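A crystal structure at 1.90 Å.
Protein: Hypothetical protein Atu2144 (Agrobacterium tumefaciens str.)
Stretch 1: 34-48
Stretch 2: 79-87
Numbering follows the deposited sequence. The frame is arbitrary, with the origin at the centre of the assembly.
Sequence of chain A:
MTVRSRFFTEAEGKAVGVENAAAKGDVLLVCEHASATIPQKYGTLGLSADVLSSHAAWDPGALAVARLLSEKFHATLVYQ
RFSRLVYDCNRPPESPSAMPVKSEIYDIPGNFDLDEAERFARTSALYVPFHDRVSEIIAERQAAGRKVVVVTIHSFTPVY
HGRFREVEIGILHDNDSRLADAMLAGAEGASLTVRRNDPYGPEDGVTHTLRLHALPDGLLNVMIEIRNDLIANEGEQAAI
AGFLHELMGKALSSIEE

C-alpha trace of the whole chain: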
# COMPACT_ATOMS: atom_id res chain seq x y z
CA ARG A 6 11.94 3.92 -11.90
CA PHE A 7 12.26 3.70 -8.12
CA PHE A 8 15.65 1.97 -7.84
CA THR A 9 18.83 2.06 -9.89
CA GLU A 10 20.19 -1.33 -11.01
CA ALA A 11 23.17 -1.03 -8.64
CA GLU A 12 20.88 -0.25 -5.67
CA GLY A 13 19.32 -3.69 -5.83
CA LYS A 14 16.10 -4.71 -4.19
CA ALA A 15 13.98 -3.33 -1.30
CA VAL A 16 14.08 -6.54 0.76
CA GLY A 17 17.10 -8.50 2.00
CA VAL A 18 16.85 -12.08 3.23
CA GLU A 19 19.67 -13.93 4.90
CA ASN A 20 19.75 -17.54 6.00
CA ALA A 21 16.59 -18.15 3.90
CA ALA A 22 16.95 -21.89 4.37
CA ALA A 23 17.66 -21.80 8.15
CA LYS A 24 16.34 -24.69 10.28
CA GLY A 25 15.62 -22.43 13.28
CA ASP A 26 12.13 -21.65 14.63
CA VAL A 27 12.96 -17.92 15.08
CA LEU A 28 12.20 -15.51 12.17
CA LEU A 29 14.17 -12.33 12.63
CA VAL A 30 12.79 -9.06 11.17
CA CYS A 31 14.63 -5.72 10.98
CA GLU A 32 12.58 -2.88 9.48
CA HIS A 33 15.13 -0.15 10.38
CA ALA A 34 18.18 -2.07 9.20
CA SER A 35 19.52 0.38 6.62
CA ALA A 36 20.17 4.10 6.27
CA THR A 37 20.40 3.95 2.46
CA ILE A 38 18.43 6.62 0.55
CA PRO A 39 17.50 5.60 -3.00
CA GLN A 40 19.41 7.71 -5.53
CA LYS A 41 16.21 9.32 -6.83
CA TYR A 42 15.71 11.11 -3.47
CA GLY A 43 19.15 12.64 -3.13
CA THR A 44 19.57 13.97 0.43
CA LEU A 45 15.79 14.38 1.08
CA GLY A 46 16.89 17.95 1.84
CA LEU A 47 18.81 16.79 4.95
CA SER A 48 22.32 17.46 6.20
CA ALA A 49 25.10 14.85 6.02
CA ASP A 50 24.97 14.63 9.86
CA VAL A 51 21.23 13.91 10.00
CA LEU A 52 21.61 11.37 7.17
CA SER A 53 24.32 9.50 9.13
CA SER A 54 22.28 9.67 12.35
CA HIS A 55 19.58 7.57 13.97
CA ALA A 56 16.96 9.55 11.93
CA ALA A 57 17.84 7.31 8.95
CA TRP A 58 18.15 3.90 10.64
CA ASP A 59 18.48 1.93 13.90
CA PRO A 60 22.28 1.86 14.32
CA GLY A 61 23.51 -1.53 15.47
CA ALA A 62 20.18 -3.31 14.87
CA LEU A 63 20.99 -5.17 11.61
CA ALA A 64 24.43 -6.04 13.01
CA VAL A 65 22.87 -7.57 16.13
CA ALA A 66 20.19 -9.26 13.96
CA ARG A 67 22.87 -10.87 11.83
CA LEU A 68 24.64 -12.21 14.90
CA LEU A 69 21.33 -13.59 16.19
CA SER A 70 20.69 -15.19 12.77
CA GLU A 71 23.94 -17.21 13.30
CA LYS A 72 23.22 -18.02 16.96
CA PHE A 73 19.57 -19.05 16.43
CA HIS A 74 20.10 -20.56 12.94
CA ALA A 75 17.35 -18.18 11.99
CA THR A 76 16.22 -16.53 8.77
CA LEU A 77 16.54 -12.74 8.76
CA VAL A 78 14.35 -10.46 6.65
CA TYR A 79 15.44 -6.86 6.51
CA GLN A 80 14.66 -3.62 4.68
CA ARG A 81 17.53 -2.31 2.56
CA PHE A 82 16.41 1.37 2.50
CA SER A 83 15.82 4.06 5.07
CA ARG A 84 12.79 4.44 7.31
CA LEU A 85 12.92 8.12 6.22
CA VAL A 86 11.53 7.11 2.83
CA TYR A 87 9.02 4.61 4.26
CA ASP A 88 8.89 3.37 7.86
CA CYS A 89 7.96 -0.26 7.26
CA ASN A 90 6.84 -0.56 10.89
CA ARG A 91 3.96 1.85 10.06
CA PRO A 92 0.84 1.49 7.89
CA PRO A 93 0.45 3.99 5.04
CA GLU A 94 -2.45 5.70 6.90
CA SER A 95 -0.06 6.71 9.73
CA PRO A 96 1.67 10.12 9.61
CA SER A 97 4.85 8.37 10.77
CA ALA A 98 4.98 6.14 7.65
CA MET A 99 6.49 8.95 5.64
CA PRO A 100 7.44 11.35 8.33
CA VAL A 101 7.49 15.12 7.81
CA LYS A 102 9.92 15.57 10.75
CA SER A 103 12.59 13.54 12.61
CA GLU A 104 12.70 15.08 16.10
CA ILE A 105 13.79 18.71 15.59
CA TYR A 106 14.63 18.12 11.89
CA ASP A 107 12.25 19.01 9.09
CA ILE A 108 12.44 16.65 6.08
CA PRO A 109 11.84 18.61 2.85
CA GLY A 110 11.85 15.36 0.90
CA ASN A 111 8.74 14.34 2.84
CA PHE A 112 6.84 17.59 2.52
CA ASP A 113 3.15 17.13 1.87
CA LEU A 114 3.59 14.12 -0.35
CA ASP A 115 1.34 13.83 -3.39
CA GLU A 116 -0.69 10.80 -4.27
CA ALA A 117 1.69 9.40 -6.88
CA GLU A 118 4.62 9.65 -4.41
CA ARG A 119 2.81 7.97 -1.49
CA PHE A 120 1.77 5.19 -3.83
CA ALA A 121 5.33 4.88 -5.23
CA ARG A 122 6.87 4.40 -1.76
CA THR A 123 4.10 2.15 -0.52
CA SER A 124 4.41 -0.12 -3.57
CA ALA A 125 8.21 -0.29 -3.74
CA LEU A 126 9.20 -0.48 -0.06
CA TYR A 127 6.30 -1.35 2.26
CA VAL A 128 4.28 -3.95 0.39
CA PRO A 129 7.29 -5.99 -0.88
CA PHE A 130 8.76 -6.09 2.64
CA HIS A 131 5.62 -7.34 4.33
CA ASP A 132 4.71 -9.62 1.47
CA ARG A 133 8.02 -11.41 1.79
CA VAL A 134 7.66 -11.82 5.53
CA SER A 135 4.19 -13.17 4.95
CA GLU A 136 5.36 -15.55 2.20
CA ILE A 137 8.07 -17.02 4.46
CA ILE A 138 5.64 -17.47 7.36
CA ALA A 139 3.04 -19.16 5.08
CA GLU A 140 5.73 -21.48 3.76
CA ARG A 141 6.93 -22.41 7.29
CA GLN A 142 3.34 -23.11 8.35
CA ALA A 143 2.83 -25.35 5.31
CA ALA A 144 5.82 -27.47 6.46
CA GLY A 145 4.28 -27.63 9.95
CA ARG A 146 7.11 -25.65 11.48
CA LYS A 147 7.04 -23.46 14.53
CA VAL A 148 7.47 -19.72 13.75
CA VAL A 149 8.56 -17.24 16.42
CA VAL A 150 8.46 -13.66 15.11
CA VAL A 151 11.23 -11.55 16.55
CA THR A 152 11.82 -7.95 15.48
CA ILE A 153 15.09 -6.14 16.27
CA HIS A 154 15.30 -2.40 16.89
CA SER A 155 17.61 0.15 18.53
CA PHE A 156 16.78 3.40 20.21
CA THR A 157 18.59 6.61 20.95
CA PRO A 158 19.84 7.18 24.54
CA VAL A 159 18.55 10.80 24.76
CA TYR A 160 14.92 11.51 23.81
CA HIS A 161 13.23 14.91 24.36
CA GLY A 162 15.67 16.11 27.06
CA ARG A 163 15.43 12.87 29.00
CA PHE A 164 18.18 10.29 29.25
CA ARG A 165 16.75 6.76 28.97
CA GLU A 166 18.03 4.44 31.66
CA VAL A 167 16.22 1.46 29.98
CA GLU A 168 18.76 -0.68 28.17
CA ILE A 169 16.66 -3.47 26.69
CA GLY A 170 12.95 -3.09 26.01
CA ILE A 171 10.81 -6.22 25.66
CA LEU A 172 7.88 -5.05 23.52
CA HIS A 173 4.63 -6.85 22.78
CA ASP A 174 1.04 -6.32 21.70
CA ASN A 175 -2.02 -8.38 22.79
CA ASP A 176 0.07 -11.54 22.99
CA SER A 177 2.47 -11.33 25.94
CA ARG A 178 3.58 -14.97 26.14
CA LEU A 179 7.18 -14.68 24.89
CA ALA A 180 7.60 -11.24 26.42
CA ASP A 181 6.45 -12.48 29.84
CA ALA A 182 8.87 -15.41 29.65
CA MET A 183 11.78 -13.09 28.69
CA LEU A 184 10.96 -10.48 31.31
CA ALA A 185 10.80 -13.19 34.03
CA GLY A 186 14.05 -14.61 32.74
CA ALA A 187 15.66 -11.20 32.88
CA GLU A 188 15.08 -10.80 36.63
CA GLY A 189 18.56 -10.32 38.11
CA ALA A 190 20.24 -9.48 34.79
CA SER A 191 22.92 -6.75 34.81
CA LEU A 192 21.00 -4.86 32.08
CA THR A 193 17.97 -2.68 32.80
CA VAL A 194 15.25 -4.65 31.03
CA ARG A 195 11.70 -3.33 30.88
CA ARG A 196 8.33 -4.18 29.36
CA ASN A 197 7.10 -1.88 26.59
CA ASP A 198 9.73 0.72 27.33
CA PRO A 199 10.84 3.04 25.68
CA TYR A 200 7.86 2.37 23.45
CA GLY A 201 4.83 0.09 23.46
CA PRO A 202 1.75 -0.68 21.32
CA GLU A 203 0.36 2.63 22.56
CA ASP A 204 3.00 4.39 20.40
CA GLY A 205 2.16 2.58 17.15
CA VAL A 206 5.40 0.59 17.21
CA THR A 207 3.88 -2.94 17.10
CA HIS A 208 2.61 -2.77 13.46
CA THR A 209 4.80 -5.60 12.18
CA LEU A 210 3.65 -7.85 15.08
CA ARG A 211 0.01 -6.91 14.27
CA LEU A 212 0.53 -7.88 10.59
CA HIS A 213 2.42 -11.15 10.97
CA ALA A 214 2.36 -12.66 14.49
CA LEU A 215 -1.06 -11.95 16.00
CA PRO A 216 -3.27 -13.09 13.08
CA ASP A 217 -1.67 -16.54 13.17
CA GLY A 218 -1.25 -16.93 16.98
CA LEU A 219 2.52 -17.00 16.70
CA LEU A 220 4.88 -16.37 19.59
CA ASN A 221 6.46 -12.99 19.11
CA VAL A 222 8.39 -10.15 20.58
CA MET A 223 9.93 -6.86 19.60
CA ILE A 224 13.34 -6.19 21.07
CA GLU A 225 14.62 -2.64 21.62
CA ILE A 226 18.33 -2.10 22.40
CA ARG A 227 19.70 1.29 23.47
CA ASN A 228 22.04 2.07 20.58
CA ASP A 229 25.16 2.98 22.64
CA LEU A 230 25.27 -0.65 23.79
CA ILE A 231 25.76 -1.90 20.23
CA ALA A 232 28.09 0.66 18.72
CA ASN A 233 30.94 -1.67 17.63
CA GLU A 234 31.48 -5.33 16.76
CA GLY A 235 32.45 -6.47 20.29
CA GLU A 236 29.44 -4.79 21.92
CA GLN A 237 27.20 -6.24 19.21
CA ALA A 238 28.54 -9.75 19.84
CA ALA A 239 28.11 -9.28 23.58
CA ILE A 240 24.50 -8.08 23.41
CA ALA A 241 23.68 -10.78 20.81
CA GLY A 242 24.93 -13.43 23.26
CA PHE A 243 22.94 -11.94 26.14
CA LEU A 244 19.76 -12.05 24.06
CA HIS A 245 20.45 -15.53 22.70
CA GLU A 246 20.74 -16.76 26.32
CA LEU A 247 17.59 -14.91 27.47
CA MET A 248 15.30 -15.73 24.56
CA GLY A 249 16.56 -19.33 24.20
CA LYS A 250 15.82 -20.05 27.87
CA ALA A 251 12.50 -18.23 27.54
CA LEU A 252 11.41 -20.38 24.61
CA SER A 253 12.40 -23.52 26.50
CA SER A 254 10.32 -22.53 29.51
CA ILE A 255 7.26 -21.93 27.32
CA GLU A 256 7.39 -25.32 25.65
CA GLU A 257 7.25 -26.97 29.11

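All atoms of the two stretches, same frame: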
# COMPACT_ATOMS: atom_id res chain seq x y z
N ALA A 34 16.87 -1.47 9.38
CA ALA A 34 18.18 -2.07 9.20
C ALA A 34 19.16 -1.15 8.49
O ALA A 34 20.37 -1.22 8.75
CB ALA A 34 18.04 -3.38 8.37
N SER A 35 18.66 -0.32 7.58
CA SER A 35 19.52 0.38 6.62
C SER A 35 19.20 1.85 6.46
O SER A 35 18.05 2.25 6.38
CB SER A 35 19.47 -0.32 5.27
OG SER A 35 20.22 0.44 4.31
N ALA A 36 20.25 2.65 6.38
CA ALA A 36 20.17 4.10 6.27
C ALA A 36 20.18 4.58 4.81
O ALA A 36 20.05 5.78 4.56
CB ALA A 36 21.32 4.72 7.03
N THR A 37 20.28 3.64 3.87
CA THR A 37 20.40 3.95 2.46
C THR A 37 19.17 4.72 1.92
O THR A 37 18.03 4.35 2.15
CB THR A 37 20.63 2.71 1.61
OG1 THR A 37 21.73 1.95 2.16
CG2 THR A 37 20.95 3.12 0.17
N ILE A 38 19.45 5.82 1.23
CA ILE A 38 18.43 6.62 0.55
C ILE A 38 18.55 6.27 -0.93
O ILE A 38 19.64 6.40 -1.50
CB ILE A 38 18.65 8.15 0.72
CG1 ILE A 38 18.84 8.57 2.19
CG2 ILE A 38 17.48 8.93 0.08
CD1 ILE A 38 17.73 8.14 3.14
N PRO A 39 17.44 5.84 -1.57
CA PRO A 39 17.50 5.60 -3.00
C PRO A 39 17.98 6.85 -3.73
O PRO A 39 17.67 7.96 -3.30
CB PRO A 39 16.05 5.28 -3.38
CG PRO A 39 15.43 4.83 -2.14
CD PRO A 39 16.09 5.57 -1.02
N GLN A 40 18.77 6.64 -4.78
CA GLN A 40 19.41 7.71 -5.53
C GLN A 40 18.39 8.77 -5.92
O GLN A 40 18.65 9.96 -5.80
CB GLN A 40 20.11 7.13 -6.78
CG GLN A 40 21.14 8.09 -7.40
CD GLN A 40 21.53 7.69 -8.83
OE1 GLN A 40 22.65 7.22 -9.06
NE2 GLN A 40 20.63 7.89 -9.80
N LYS A 41 17.20 8.36 -6.35
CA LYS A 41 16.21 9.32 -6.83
C LYS A 41 15.89 10.43 -5.80
O LYS A 41 15.49 11.52 -6.18
CB LYS A 41 14.94 8.60 -7.31
CG LYS A 41 14.10 7.97 -6.24
CD LYS A 41 12.71 7.48 -6.80
CE LYS A 41 11.60 8.55 -6.73
NZ LYS A 41 10.18 7.97 -6.60
N TYR A 42 16.08 10.15 -4.51
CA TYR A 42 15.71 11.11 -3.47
C TYR A 42 16.81 12.06 -3.08
O TYR A 42 16.56 13.00 -2.36
CB TYR A 42 15.17 10.37 -2.22
CG TYR A 42 13.88 9.69 -2.52
CD1 TYR A 42 12.70 10.41 -2.66
CD2 TYR A 42 13.85 8.34 -2.77
CE1 TYR A 42 11.52 9.79 -2.98
CE2 TYR A 42 12.69 7.70 -3.10
CZ TYR A 42 11.51 8.43 -3.21
OH TYR A 42 10.35 7.79 -3.58
N GLY A 43 18.03 11.83 -3.55
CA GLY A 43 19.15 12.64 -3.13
C GLY A 43 19.32 12.63 -1.63
O GLY A 43 19.38 11.58 -1.04
N THR A 44 19.41 13.82 -1.02
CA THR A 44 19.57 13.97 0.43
C THR A 44 18.23 14.06 1.20
O THR A 44 18.23 14.26 2.40
CB THR A 44 20.39 15.24 0.73
OG1 THR A 44 19.64 16.40 0.37
CG2 THR A 44 21.73 15.22 -0.05
N LEU A 45 17.10 13.99 0.51
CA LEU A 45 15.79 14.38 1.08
C LEU A 45 15.77 15.79 1.69
O LEU A 45 14.91 16.12 2.49
CB LEU A 45 15.33 13.36 2.13
CG LEU A 45 14.94 11.97 1.64
CD1 LEU A 45 14.83 11.01 2.85
CD2 LEU A 45 13.64 11.97 0.83
N GLY A 46 16.74 16.62 1.29
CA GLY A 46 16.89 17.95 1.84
C GLY A 46 17.52 17.99 3.21
O GLY A 46 17.45 19.02 3.89
N LEU A 47 18.19 16.90 3.62
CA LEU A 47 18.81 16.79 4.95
C LEU A 47 20.33 16.92 4.91
O LEU A 47 20.99 16.68 3.88
CB LEU A 47 18.48 15.43 5.59
CG LEU A 47 17.00 15.11 5.80
CD1 LEU A 47 16.82 13.63 6.21
CD2 LEU A 47 16.36 16.04 6.84
N SER A 48 20.88 17.32 6.05
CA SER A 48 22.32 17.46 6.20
C SER A 48 23.01 16.10 6.29
O SER A 48 22.40 15.11 6.68
CB SER A 48 22.64 18.27 7.46
OG SER A 48 22.41 17.48 8.62
N TYR A 79 15.12 -8.23 6.18
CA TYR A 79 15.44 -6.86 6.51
C TYR A 79 15.18 -5.93 5.31
O TYR A 79 15.18 -6.35 4.14
CB TYR A 79 16.85 -6.73 7.07
CG TYR A 79 17.97 -6.98 6.09
CD1 TYR A 79 18.38 -8.29 5.79
CD2 TYR A 79 18.64 -5.93 5.48
CE1 TYR A 79 19.41 -8.53 4.90
CE2 TYR A 79 19.70 -6.18 4.59
CZ TYR A 79 20.06 -7.48 4.30
OH TYR A 79 21.10 -7.75 3.40
N GLN A 80 14.91 -4.68 5.65
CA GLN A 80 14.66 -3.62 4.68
C GLN A 80 15.98 -2.97 4.33
O GLN A 80 16.76 -2.62 5.22
CB GLN A 80 13.68 -2.65 5.35
CG GLN A 80 13.22 -1.44 4.63
CD GLN A 80 12.80 -1.64 3.17
OE1 GLN A 80 11.69 -2.11 2.85
NE2 GLN A 80 13.65 -1.19 2.30
N ARG A 81 16.25 -2.84 3.03
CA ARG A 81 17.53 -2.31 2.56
C ARG A 81 17.59 -0.78 2.38
O ARG A 81 18.64 -0.25 2.07
CB ARG A 81 17.94 -3.03 1.26
CG ARG A 81 18.14 -4.52 1.50
CD ARG A 81 18.66 -5.25 0.31
NE ARG A 81 20.01 -4.83 -0.05
CZ ARG A 81 20.31 -4.01 -1.05
NH1 ARG A 81 19.35 -3.51 -1.82
NH2 ARG A 81 21.58 -3.70 -1.27
N PHE A 82 16.47 -0.08 2.60
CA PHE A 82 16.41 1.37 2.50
C PHE A 82 15.78 2.02 3.71
O PHE A 82 15.05 1.37 4.47
CB PHE A 82 15.67 1.79 1.19
CG PHE A 82 16.35 1.25 -0.04
CD1 PHE A 82 17.37 1.96 -0.65
CD2 PHE A 82 16.06 -0.02 -0.50
CE1 PHE A 82 18.05 1.42 -1.72
CE2 PHE A 82 16.71 -0.55 -1.55
CZ PHE A 82 17.70 0.16 -2.17
N SER A 83 16.09 3.31 3.86
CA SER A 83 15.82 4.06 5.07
C SER A 83 14.35 4.22 5.41
O SER A 83 13.50 4.45 4.51
CB SER A 83 16.42 5.46 4.97
OG SER A 83 16.11 6.23 6.12
N ARG A 84 14.10 4.15 6.72
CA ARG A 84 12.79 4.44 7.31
C ARG A 84 12.35 5.89 7.02
O ARG A 84 11.18 6.23 7.25
CB ARG A 84 12.84 4.24 8.83
CG ARG A 84 13.79 5.23 9.58
CD ARG A 84 13.78 5.03 11.08
NE ARG A 84 12.45 5.22 11.64
CZ ARG A 84 12.15 5.18 12.93
NH1 ARG A 84 13.08 4.93 13.84
NH2 ARG A 84 10.90 5.37 13.31
N LEU A 85 13.29 6.75 6.62
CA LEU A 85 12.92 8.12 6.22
C LEU A 85 12.09 8.16 4.96
O LEU A 85 11.25 9.06 4.81
CB LEU A 85 14.15 9.00 6.04
CG LEU A 85 14.91 9.39 7.31
CD1 LEU A 85 16.23 9.98 6.88
CD2 LEU A 85 14.14 10.34 8.14
N VAL A 86 12.30 7.20 4.05
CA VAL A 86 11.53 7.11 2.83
C VAL A 86 10.18 6.41 3.11
O VAL A 86 9.12 6.91 2.75
CB VAL A 86 12.31 6.40 1.69
CG1 VAL A 86 11.47 6.39 0.40
CG2 VAL A 86 13.63 7.16 1.43
N TYR A 87 10.24 5.28 3.80
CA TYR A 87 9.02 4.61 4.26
C TYR A 87 9.38 3.81 5.51
O TYR A 87 10.27 2.94 5.45
CB TYR A 87 8.37 3.69 3.18
CG TYR A 87 6.98 3.29 3.61
CD1 TYR A 87 6.79 2.46 4.72
CD2 TYR A 87 5.85 3.80 2.99
CE1 TYR A 87 5.52 2.14 5.17
CE2 TYR A 87 4.57 3.46 3.44
CZ TYR A 87 4.42 2.64 4.56
OH TYR A 87 3.17 2.31 5.07
O HOH W 1 15.87 2.61 8.40
O HOH W 2 15.77 0.28 6.95
O HOH W 3 20.98 -0.52 0.79

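What holds the two backbones together? Both segments are largely irregular where they meet, and they come closest where Ala36 and Thr37 run alongside Phe82 and Ser83. The one direct backbone hydrogen bond between them is donated by Ser83 N to Thr37 O, at 2.8 Å. The same carbonyl also receives a CA-H...O contact, with Phe82 CA 3.4 Å from Thr37 O. A second such contact places Ser83 CA 3.2 Å from Ser35 O, so carbonyls of the first stretch meet both N-H and C-H groups of the second.

How is the hydroxyl of Ser35 used? With chi1 in the t well, it donates to the backbone of the other stretch, Ser35 OG lying 2.8 Å from Arg81 O. It also accepts from its own chain, where Thr37 N is 3.2 Å from Ser35 OG in a nearly straight bond. One small side chain thus satisfies a carbonyl across the contact while steadying the turn of its own backbone. Arg81 O has a further donor in water 3, whose oxygen is 2.7 Å from Arg81 O and 2.9 Å from Thr37 OG1, bridging the two stretches.

Which polar groups depend on water? Water 1 accepts from Arg84 N, its oxygen 2.9 Å from that nitrogen, and donates to Ser35 O at 3.0 Å from the water oxygen. Water 2 accepts from Ser35 N, with 3.0 Å between that nitrogen and the water oxygen, which lies 2.8 Å from Phe82 O. These bridges extend the polar contact where the chains do not bond directly. Within the second stretch, Ser83 OG accepts from Leu85 N at 2.9 Å, and Ser83 O accepts from Val86 N at 3.0 Å, tying down the bend that brings Leu85 and Val86 toward the first stretch.

What fills the space beyond these polar groups? Val86, the residue with the most area covered by the other stretch, sits among apolar groups: its CG2 is 3.8 Å from Pro39 CD, and its CG1 is 3.9 Å from Tyr42 CE2. Leu85 meets two leucines, with Leu45 CD1 3.8 Å from Leu85 CB and Leu47 CD1 3.8 Å from Leu85 CD1. Ile38 points away at its CB, yet its end turns back until Ile38 CD1 is 3.5 Å from Ser83 CB. Pro39 CG lies 3.8 Å from Phe82 CD1. These hydrocarbon surfaces need no hydrogen-bond partners, and their close packing shields them from solvent.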